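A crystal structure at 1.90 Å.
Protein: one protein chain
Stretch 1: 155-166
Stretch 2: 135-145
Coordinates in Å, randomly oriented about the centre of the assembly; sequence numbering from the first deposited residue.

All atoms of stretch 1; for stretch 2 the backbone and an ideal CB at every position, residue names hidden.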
ATOM      1  N   THR A 155      -9.226  42.500 -16.614  1.00 16.07           N
ATOM      2  CA  THR A 155      -9.161  41.038 -16.775  1.00 16.08           C
ATOM      3  C   THR A 155      -7.823  40.580 -17.357  1.00 20.32           C
ATOM      4  O   THR A 155      -7.277  41.264 -18.219  1.00 20.00           O
ATOM      5  CB  THR A 155     -10.338  40.545 -17.672  1.00 23.76           C
ATOM      6  OG1 THR A 155     -10.314  41.275 -18.881  1.00 30.41           O
ATOM      7  CG2 THR A 155     -11.711  40.736 -17.031  1.00 21.32           C
ATOM      8  N   ALA A 156      -7.288  39.438 -16.883  1.00 17.39           N
ATOM      9  CA  ALA A 156      -6.059  38.840 -17.423  1.00 17.21           C
ATOM     10  C   ALA A 156      -6.249  37.343 -17.534  1.00 21.68           C
ATOM     11  O   ALA A 156      -6.951  36.755 -16.718  1.00 21.54           O
ATOM     12  CB  ALA A 156      -4.852  39.160 -16.557  1.00 18.02           C
ATOM     13  N   GLN A 157      -5.641  36.726 -18.552  1.00 17.55           N
ATOM     14  CA  GLN A 157      -5.752  35.285 -18.732  1.00 17.80           C
ATOM     15  C   GLN A 157      -4.471  34.638 -18.265  1.00 20.99           C
ATOM     16  O   GLN A 157      -3.379  35.084 -18.648  1.00 21.49           O
ATOM     17  CB  GLN A 157      -6.024  34.930 -20.217  1.00 20.47           C
ATOM     18  CG  GLN A 157      -7.335  35.493 -20.787  1.00 34.40           C
ATOM     19  CD  GLN A 157      -8.596  35.039 -20.067  1.00 53.45           C
ATOM     20  OE1 GLN A 157      -8.669  33.953 -19.479  1.00 43.78           O
ATOM     21  NE2 GLN A 157      -9.637  35.859 -20.139  1.00 48.62           N
ATOM     22  N   ILE A 158      -4.584  33.625 -17.404  1.00 16.49           N
ATOM     23  CA  ILE A 158      -3.404  32.889 -16.924  1.00 15.68           C
ATOM     24  C   ILE A 158      -3.294  31.533 -17.649  1.00 20.10           C
ATOM     25  O   ILE A 158      -4.244  30.756 -17.615  1.00 21.23           O
ATOM     26  CB  ILE A 158      -3.348  32.740 -15.365  1.00 17.63           C
ATOM     27  CG1 ILE A 158      -3.266  34.120 -14.667  1.00 18.49           C
ATOM     28  CG2 ILE A 158      -2.133  31.871 -14.939  1.00 17.96           C
ATOM     29  CD1 ILE A 158      -3.823  34.130 -13.204  1.00 25.57           C
ATOM     30  N   SER A 159      -2.170  31.269 -18.326  1.00 17.36           N
ATOM     31  CA  SER A 159      -1.922  29.962 -18.960  1.00 19.48           C
ATOM     32  C   SER A 159      -1.180  29.185 -17.891  1.00 25.02           C
ATOM     33  O   SER A 159      -0.105  29.610 -17.464  1.00 25.76           O
ATOM     34  CB  SER A 159      -1.035  30.100 -20.202  1.00 25.45           C
ATOM     35  OG  SER A 159      -1.650  30.947 -21.157  1.00 42.35           O
ATOM     36  N   LEU A 160      -1.786  28.106 -17.398  1.00 22.34           N
ATOM     37  CA  LEU A 160      -1.220  27.316 -16.307  1.00 21.36           C
ATOM     38  C   LEU A 160      -0.157  26.372 -16.749  1.00 24.52           C
ATOM     39  O   LEU A 160      -0.261  25.776 -17.809  1.00 24.17           O
ATOM     40  CB  LEU A 160      -2.318  26.533 -15.560  1.00 20.45           C
ATOM     41  CG  LEU A 160      -3.409  27.397 -14.916  1.00 24.12           C
ATOM     42  CD1 LEU A 160      -4.644  26.578 -14.646  1.00 23.75           C
ATOM     43  CD2 LEU A 160      -2.891  28.085 -13.638  1.00 22.37           C
ATOM     44  N   GLY A 161       0.847  26.212 -15.904  1.00 21.82           N
ATOM     45  CA  GLY A 161       1.903  25.241 -16.126  1.00 22.09           C
ATOM     46  C   GLY A 161       1.369  23.852 -15.801  1.00 25.09           C
ATOM     47  O   GLY A 161       0.158  23.655 -15.616  1.00 23.79           O
ATOM     48  N   THR A 162       2.273  22.888 -15.683  1.00 20.73           N
ATOM     49  CA  THR A 162       1.922  21.485 -15.437  1.00 20.38           C
ATOM     50  C   THR A 162       2.003  21.061 -13.969  1.00 23.29           C
ATOM     51  O   THR A 162       1.836  19.871 -13.688  1.00 24.32           O
ATOM     52  CB  THR A 162       2.822  20.596 -16.294  1.00 25.01           C
ATOM     53  OG1 THR A 162       4.176  20.894 -15.959  1.00 30.04           O
ATOM     54  CG2 THR A 162       2.597  20.793 -17.782  1.00 27.90           C
ATOM     55  N   THR A 163       2.261  22.007 -13.032  1.00 18.71           N
ATOM     56  CA  THR A 163       2.366  21.695 -11.600  1.00 19.79           C
ATOM     57  C   THR A 163       1.042  21.955 -10.906  1.00 23.51           C
ATOM     58  O   THR A 163       0.546  23.081 -10.962  1.00 22.97           O
ATOM     59  CB  THR A 163       3.488  22.539 -10.931  1.00 27.56           C
ATOM     60  OG1 THR A 163       4.710  22.314 -11.631  1.00 30.07           O
ATOM     61  CG2 THR A 163       3.657  22.219  -9.429  1.00 23.52           C
ATOM     62  N   ALA A 164       0.498  20.940 -10.208  1.00 19.49           N
ATOM     63  CA  ALA A 164      -0.767  21.088  -9.474  1.00 18.67           C
ATOM     64  C   ALA A 164      -0.558  21.698  -8.084  1.00 24.16           C
ATOM     65  O   ALA A 164       0.539  21.657  -7.541  1.00 24.08           O
ATOM     66  CB  ALA A 164      -1.479  19.740  -9.373  1.00 18.15           C
ATOM     67  N   GLY A 165      -1.612  22.268  -7.518  1.00 23.64           N
ATOM     68  CA  GLY A 165      -1.513  22.875  -6.198  1.00 23.08           C
ATOM     69  C   GLY A 165      -2.108  24.262  -6.121  1.00 23.95           C
ATOM     70  O   GLY A 165      -2.881  24.664  -6.992  1.00 24.34           O
ATOM     71  N   GLU A 166      -1.754  25.001  -5.078  1.00 20.14           N
ATOM     72  CA  GLU A 166      -2.309  26.327  -4.878  1.00 21.72           C
ATOM     73  C   GLU A 166      -1.735  27.358  -5.853  1.00 22.78           C
ATOM     74  O   GLU A 166      -0.543  27.335  -6.170  1.00 21.38           O
ATOM     75  CB  GLU A 166      -2.054  26.789  -3.432  1.00 24.40           C
ATOM     76  CG  GLU A 166      -3.059  27.820  -2.935  1.00 44.08           C
ATOM     77  CD  GLU A 166      -2.824  28.354  -1.531  1.00 76.40           C
ATOM     78  OE1 GLU A 166      -1.889  27.879  -0.844  1.00 81.54           O
ATOM     79  OE2 GLU A 166      -3.589  29.253  -1.112  1.00 70.13           O
ATOM     80  N   UNK A 135       2.468  30.436  -5.075  1.00 19.92           N
ATOM     81  CA  UNK A 135       2.012  29.097  -4.728  1.00 19.25           C
ATOM     82  C   UNK A 135       2.657  28.099  -5.675  1.00 22.93           C
ATOM     83  O   UNK A 135       3.200  28.493  -6.721  1.00 20.42           O
ATOM     84  CB  UNK A 135       0.486  28.999  -4.786  1.00 19.25           C
ATOM     85  N   UNK A 136       2.565  26.802  -5.352  1.00 21.01           N
ATOM     86  CA  UNK A 136       3.148  25.714  -6.151  1.00 21.72           C
ATOM     87  C   UNK A 136       2.795  25.775  -7.648  1.00 23.40           C
ATOM     88  O   UNK A 136       3.673  25.592  -8.479  1.00 22.56           O
ATOM     89  CB  UNK A 136       2.686  24.370  -5.584  1.00 21.72           C
ATOM     90  N   UNK A 137       1.517  26.055  -7.981  1.00 19.53           N
ATOM     91  CA  UNK A 137       1.032  26.107  -9.359  1.00 19.30           C
ATOM     92  C   UNK A 137       1.507  27.336 -10.169  1.00 23.88           C
ATOM     93  O   UNK A 137       1.356  27.330 -11.383  1.00 24.52           O
ATOM     94  CB  UNK A 137      -0.498  26.082  -9.342  1.00 19.30           C
ATOM     95  N   UNK A 138       2.140  28.348  -9.528  1.00 20.40           N
ATOM     96  CA  UNK A 138       2.666  29.519 -10.270  1.00 20.90           C
ATOM     97  C   UNK A 138       3.839  29.122 -11.179  1.00 24.07           C
ATOM     98  O   UNK A 138       4.060  29.769 -12.198  1.00 22.75           O
ATOM     99  CB  UNK A 138       3.115  30.609  -9.294  1.00 20.90           C
ATOM    100  N   UNK A 139       4.557  28.038 -10.828  1.00 24.07           N
ATOM    101  CA  UNK A 139       5.715  27.509 -11.584  1.00 25.07           C
ATOM    102  C   UNK A 139       5.315  27.130 -13.011  1.00 28.90           C
ATOM    103  O   UNK A 139       4.487  26.235 -13.208  1.00 28.71           O
ATOM    104  CB  UNK A 139       6.308  26.291 -10.873  1.00 25.07           C
ATOM    105  N   UNK A 140       5.873  27.841 -13.983  1.00 24.39           N
ATOM    106  CA  UNK A 140       5.587  27.593 -15.394  1.00 23.94           C
ATOM    107  C   UNK A 140       4.302  28.236 -15.888  1.00 24.38           C
ATOM    108  O   UNK A 140       3.938  28.073 -17.056  1.00 22.99           O
ATOM    109  CB  UNK A 140       5.517  26.085 -15.643  1.00 23.94           C
ATOM    110  N   UNK A 141       3.567  28.919 -14.994  1.00 19.84           N
ATOM    111  CA  UNK A 141       2.319  29.604 -15.348  1.00 18.68           C
ATOM    112  C   UNK A 141       2.643  31.016 -15.826  1.00 23.60           C
ATOM    113  O   UNK A 141       3.548  31.649 -15.284  1.00 24.16           O
ATOM    114  CB  UNK A 141       1.355  29.643 -14.160  1.00 18.68           C
ATOM    115  N   UNK A 142       1.933  31.501 -16.851  1.00 20.43           N
ATOM    116  CA  UNK A 142       2.166  32.843 -17.399  1.00 20.85           C
ATOM    117  C   UNK A 142       0.857  33.631 -17.490  1.00 25.49           C
ATOM    118  O   UNK A 142      -0.185  33.066 -17.792  1.00 23.69           O
ATOM    119  CB  UNK A 142       2.820  32.750 -18.779  1.00 20.85           C
ATOM    120  N   UNK A 143       0.919  34.945 -17.267  1.00 22.38           N
ATOM    121  CA  UNK A 143      -0.264  35.795 -17.347  1.00 20.92           C
ATOM    122  C   UNK A 143      -0.147  36.743 -18.543  1.00 24.41           C
ATOM    123  O   UNK A 143       0.946  37.241 -18.858  1.00 23.31           O
ATOM    124  CB  UNK A 143      -0.449  36.586 -16.050  1.00 20.92           C
ATOM    125  N   UNK A 144      -1.278  37.010 -19.193  1.00 19.59           N
ATOM    126  CA  UNK A 144      -1.340  37.984 -20.270  1.00 19.25           C
ATOM    127  C   UNK A 144      -1.314  39.356 -19.561  1.00 22.62           C
ATOM    128  O   UNK A 144      -1.384  39.423 -18.326  1.00 19.60           O
ATOM    129  CB  UNK A 144      -2.579  37.797 -21.148  1.00 19.25           C
ATOM    130  N   UNK A 145      -1.330  40.431 -20.345  1.00 21.99           N
ATOM    131  CA  UNK A 145      -1.495  41.774 -19.794  1.00 21.87           C
ATOM    132  C   UNK A 145      -2.930  41.952 -19.302  1.00 25.66           C
ATOM    133  O   UNK A 145      -3.798  41.112 -19.567  1.00 23.28           O
ATOM    134  CB  UNK A 145      -1.146  42.838 -20.837  1.00 21.87           C
TER

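Position 135 has phi near 94°, which by itself favours glycine, and an ideal CB would lie 2.4 Å from Glu166 O, a clash. Gly135 is found; its CA makes a CA-H...O contact of 3.4 Å with Glu166 O.

At position 136 the CB points toward stretch 1; nearest the ideal CB are Ala164 O at 4.0 Å, Glu166 O at 4.4 Å and Gly165 CA at 4.5 Å. Small residues suit, and longer ones are not excluded. The residue is Ala136, whose carbonyl O lies 3.5 Å from Thr163 CG2.

Position 137 is more tightly bounded. Its CB points sideways, yet the ideal CB meets three carbonyl oxygens, Glu166 O at 3.4 Å and Thr163 O and Gly165 O at 3.6 Å each, so a small side chain fits best. Ala137 occupies it, and its backbone N donates to Glu166 O at 3.0 Å, fastening this turn of 3-10 helix to the strand.

Position 138 directs its CB away, with nothing of stretch 1 within 5.5 Å, so this contact sets little preference; Ala138 is deposited and opens a type II turn. Position 139, pointing sideways, has just Thr163 OG1 at 4.4 Å from its ideal CB and would tolerate many residues. It is Ala139; water 1 lies 2.8 Å from Ala139 O and accepts from Thr163 N at 2.9 Å.

Position 140 has phi of 82° in the turn, favouring glycine, with asparagine a possible alternative, since the ideal CB is 3.7 Å from Gly161 CA and does not clash. Gly140 is found; water 2 links the stretches, donating to Gly140 O at 2.7 Å and Ser159 O at 3.2 Å.

At position 141 stretch 1 offers a backbone donor, Gly161 N, 3.9 Å from the ideal CB, and Ala137 O is an acceptor nearby. A short hydroxyl side chain serves both, serine best: threonine with its hydroxyl so placed would push its methyl into Ile158 CG2. Ser141, chi1 m, accepts from Gly161 N through OG at 3.0 Å, and OG donates to Ala137 O at 2.7 Å.

Position 142 is a hydrogen-bonded antiparallel partner of Ser159, and its CB shares a face with that side chain. Beta-branched or polar residues would suit. Thr142 N donates to Ser159 O at 2.8 Å, and Thr142 O accepts from Ser159 N at 2.7 Å.

Position 143 pairs with Ile158 on the other face, its ideal CB 4.0 Å from Ile158 CG1. Alanine or valine would be at ease; Ala143 makes this apolar contact.

Position 144 points toward stretch 1, where Gln157 N lacks a backbone acceptor. Serine or threonine could supply one; aspartate, facing the carbonyl of 145, less favourably. Ser144, chi1 p, accepts from Gln157 N through OG at 2.9 Å; OG donates to Gly145 O at 3.0 Å, and Ser144 N to Gln157 O at 2.9 Å.

Position 145 points away with room for many residues; it is Gly145. Water 3 donates to Gly145 O at 2.8 Å and Thr155 O at 3.3 Å.

Stretch 2 135-145: GAAAAGSTASG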
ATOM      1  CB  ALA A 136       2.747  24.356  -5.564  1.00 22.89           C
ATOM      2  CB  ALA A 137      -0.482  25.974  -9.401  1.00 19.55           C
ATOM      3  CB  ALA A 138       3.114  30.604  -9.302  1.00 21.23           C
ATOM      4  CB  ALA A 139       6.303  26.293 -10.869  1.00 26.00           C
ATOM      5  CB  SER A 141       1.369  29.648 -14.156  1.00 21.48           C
ATOM      6  OG  SER A 141       0.929  28.341 -13.814  1.00 28.34           O
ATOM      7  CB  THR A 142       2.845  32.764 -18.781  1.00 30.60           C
ATOM      8  OG1 THR A 142       1.969  32.090 -19.686  1.00 34.58           O
ATOM      9  CG2 THR A 142       4.237  32.082 -18.742  1.00 29.89           C
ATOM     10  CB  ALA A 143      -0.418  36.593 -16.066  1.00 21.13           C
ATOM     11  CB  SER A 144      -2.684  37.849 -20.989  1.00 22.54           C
ATOM     12  OG  SER A 144      -3.743  38.203 -20.105  1.00 20.03           O
TER
HETATM   13  O   HOH W   1       2.102  24.892 -12.908  1.00 24.76           O
HETATM   14  O   HOH W   2       2.427  28.627 -19.172  1.00 38.20           O
HETATM   15  O   HOH W   3      -6.066  40.600 -21.181  1.00 27.79           O
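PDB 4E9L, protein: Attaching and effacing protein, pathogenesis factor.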